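Local structure of Mgp-operon protein 3 (Mycoplasma pneumoniae, 6RJ1) at residues Y956-N960 with G961-K965. The protein probably helps the bacterium adhere to host cells as a membrane-attached surface protein acting with the P1 adhesin, perhaps through sugar recognition. Sequence-based numbering, arbitrary orientation.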
ATOM      1  N   TYR A 956     -10.713 -19.236  27.265  1.00 88.07           N
ATOM      2  CA  TYR A 956     -10.732 -20.136  26.119  1.00 88.10           C
ATOM      3  C   TYR A 956      -9.593 -21.159  26.211  1.00 94.00           C
ATOM      4  O   TYR A 956      -8.498 -20.822  26.664  1.00 93.89           O
ATOM      5  CB  TYR A 956     -10.620 -19.329  24.819  1.00 88.71           C
ATOM      6  CG  TYR A 956     -11.865 -18.543  24.454  1.00 89.53           C
ATOM      7  CD1 TYR A 956     -12.139 -17.317  25.054  1.00 91.23           C
ATOM      8  CD2 TYR A 956     -12.729 -18.988  23.458  1.00 90.20           C
ATOM      9  CE1 TYR A 956     -13.264 -16.570  24.698  1.00 92.18           C
ATOM     10  CE2 TYR A 956     -13.859 -18.253  23.095  1.00 91.24           C
ATOM     11  CZ  TYR A 956     -14.119 -17.038  23.713  1.00101.14           C
ATOM     12  OH  TYR A 956     -15.218 -16.287  23.354  1.00106.00           O
ATOM     13  N   LYS A 957      -9.855 -22.409  25.790  1.00 91.56           N
ATOM     14  CA  LYS A 957      -8.850 -23.467  25.782  1.00 91.48           C
ATOM     15  C   LYS A 957      -8.202 -23.542  24.400  1.00 96.13           C
ATOM     16  O   LYS A 957      -8.892 -23.746  23.402  1.00 94.35           O
ATOM     17  CB  LYS A 957      -9.456 -24.809  26.190  1.00 94.13           C
ATOM     18  CG  LYS A 957      -8.433 -25.773  26.779  1.00111.87           C
ATOM     19  CD  LYS A 957      -8.242 -27.004  25.902  1.00119.76           C
ATOM     20  CE  LYS A 957      -7.390 -28.059  26.567  1.00124.95           C
ATOM     21  NZ  LYS A 957      -5.946 -27.701  26.568  1.00132.78           N
ATOM     22  N   ASN A 958      -6.876 -23.332  24.361  1.00 95.64           N
ATOM     23  CA  ASN A 958      -5.994 -23.324  23.191  1.00 96.94           C
ATOM     24  C   ASN A 958      -5.550 -24.740  22.819  1.00102.98           C
ATOM     25  O   ASN A 958      -4.771 -25.371  23.538  1.00102.85           O
ATOM     26  CB  ASN A 958      -4.765 -22.428  23.461  1.00 98.49           C
ATOM     27  CG  ASN A 958      -3.917 -22.073  22.253  1.00119.73           C
ATOM     28  OD1 ASN A 958      -3.806 -22.816  21.266  1.00112.14           O
ATOM     29  ND2 ASN A 958      -3.273 -20.916  22.321  1.00111.98           N
ATOM     30  N   THR A 959      -6.034 -25.217  21.675  1.00100.69           N
ATOM     31  CA  THR A 959      -5.739 -26.540  21.147  1.00101.31           C
ATOM     32  C   THR A 959      -4.994 -26.363  19.814  1.00106.20           C
ATOM     33  O   THR A 959      -5.588 -26.455  18.733  1.00106.26           O
ATOM     34  CB  THR A 959      -7.022 -27.402  21.142  1.00110.28           C
ATOM     35  OG1 THR A 959      -7.576 -27.409  22.469  1.00108.38           O
ATOM     36  CG2 THR A 959      -6.768 -28.838  20.685  1.00109.27           C
ATOM     37  N   ASN A 960      -3.679 -26.054  19.925  1.00102.71           N
ATOM     38  CA  ASN A 960      -2.731 -25.806  18.826  1.00102.31           C
ATOM     39  C   ASN A 960      -3.191 -24.663  17.884  1.00104.59           C
ATOM     40  O   ASN A 960      -3.004 -24.734  16.664  1.00104.62           O
ATOM     41  CB  ASN A 960      -2.408 -27.109  18.055  1.00104.57           C
ATOM     42  CG  ASN A 960      -1.512 -28.095  18.779  1.00129.33           C
ATOM     43  OD1 ASN A 960      -1.569 -28.272  20.006  1.00119.88           O
ATOM     44  ND2 ASN A 960      -0.669 -28.778  18.016  1.00123.80           N
ATOM     45  N   GLY A 961      -3.772 -23.619  18.477  1.00 99.22           N
ATOM     46  CA  GLY A 961      -4.280 -22.464  17.748  1.00 98.26           C
ATOM     47  C   GLY A 961      -5.788 -22.417  17.603  1.00100.98           C
ATOM     48  O   GLY A 961      -6.323 -21.401  17.157  1.00 99.75           O
ATOM     49  N   LEU A 962      -6.484 -23.524  17.946  1.00 97.71           N
ATOM     50  CA  LEU A 962      -7.949 -23.619  17.905  1.00 97.29           C
ATOM     51  C   LEU A 962      -8.497 -23.369  19.318  1.00 99.69           C
ATOM     52  O   LEU A 962      -7.949 -23.893  20.287  1.00 99.53           O
ATOM     53  CB  LEU A 962      -8.402 -24.987  17.361  1.00 97.51           C
ATOM     54  CG  LEU A 962      -9.583 -25.023  16.352  1.00102.70           C
ATOM     55  CD1 LEU A 962     -10.928 -24.645  17.005  1.00103.19           C
ATOM     56  CD2 LEU A 962      -9.295 -24.219  15.084  1.00104.50           C
ATOM     57  N   PHE A 963      -9.550 -22.543  19.436  1.00 94.20           N
ATOM     58  CA  PHE A 963     -10.112 -22.146  20.723  1.00 92.84           C
ATOM     59  C   PHE A 963     -11.542 -22.555  20.976  1.00 95.87           C
ATOM     60  O   PHE A 963     -12.377 -22.511  20.076  1.00 94.94           O
ATOM     61  CB  PHE A 963      -9.981 -20.638  20.918  1.00 94.18           C
ATOM     62  CG  PHE A 963      -8.567 -20.142  21.050  1.00 95.33           C
ATOM     63  CD1 PHE A 963      -7.962 -20.044  22.295  1.00 98.05           C
ATOM     64  CD2 PHE A 963      -7.851 -19.731  19.932  1.00 97.38           C
ATOM     65  CE1 PHE A 963      -6.660 -19.562  22.419  1.00 99.03           C
ATOM     66  CE2 PHE A 963      -6.548 -19.249  20.055  1.00100.03           C
ATOM     67  CZ  PHE A 963      -5.961 -19.169  21.296  1.00 98.24           C
ATOM     68  N   GLU A 964     -11.823 -22.898  22.239  1.00 92.93           N
ATOM     69  CA  GLU A 964     -13.145 -23.275  22.718  1.00 93.14           C
ATOM     70  C   GLU A 964     -13.327 -22.692  24.106  1.00 96.20           C
ATOM     71  O   GLU A 964     -12.464 -22.874  24.966  1.00 95.35           O
ATOM     72  CB  GLU A 964     -13.298 -24.807  22.736  1.00 94.93           C
ATOM     73  CG  GLU A 964     -14.733 -25.309  22.625  1.00109.94           C
ATOM     74  CD  GLU A 964     -15.405 -25.090  21.283  1.00143.34           C
ATOM     75  OE1 GLU A 964     -15.251 -25.959  20.393  1.00143.13           O
ATOM     76  OE2 GLU A 964     -16.100 -24.060  21.125  1.00143.22           O
ATOM     77  N   LYS A 965     -14.437 -21.965  24.311  1.00 93.02           N
ATOM     78  CA  LYS A 965     -14.781 -21.298  25.569  1.00 92.88           C
ATOM     79  C   LYS A 965     -14.964 -22.288  26.718  1.00 98.90           C
ATOM     80  O   LYS A 965     -15.647 -23.309  26.554  1.00 98.63           O
ATOM     81  CB  LYS A 965     -16.053 -20.450  25.382  1.00 94.42           C
ATOM     82  CG  LYS A 965     -16.414 -19.539  26.542  1.00 97.91           C
ATOM     83  CD  LYS A 965     -17.899 -19.210  26.503  1.00105.40           C
ATOM     84  CE  LYS A 965     -18.428 -18.631  27.796  1.00115.08           C
ATOM     85  NZ  LYS A 965     -18.107 -17.184  27.943  1.00123.16           N
TER
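Over one face of the Y956 ring lies CB of K965, a CH-pi contact with the carbon 4.3 Å from the ring centroid. Y956 CG stands anti to its own carbonyl carbon (chi1 -72°), which swings the ring across to the neighbouring strand, where CD2 comes 3.5 Å from K965 N. The second ring, F963, meets Y956 CB obliquely through CD1. Farther along, its CZ is 3.4 Å from N958 ND2, with amide and ring planes inclined by 49°. Y956, N958, F963 and K965 thus share one face of an antiparallel hairpin. Both rings are buried against I922, as large apolar groups suit; K957, T959, L962 and E964 occupy the other, more exposed face, fitting for mostly polar residues.

A type I' turn, T959 to L962, joins the strands. N960 and G961 hold its left-handed positions: asparagine tolerates the first, and the second, with phi 104°, favours glycine. T959 N donates to L962 O at 2.7 Å; the return bond, L962 N to T959 O, is poorer, its donor above the carbonyl plane. K957 and E964 make the next pair. N958 OD1 also accepts from G961 N (2.9 Å), bracing the turn. The K965 chain runs on beyond CB to carry NZ to D954 in a salt bridge. Backbone pairs and the N958 amide are consistent with a well-defined turn, while the rings fix the hairpin's buried face.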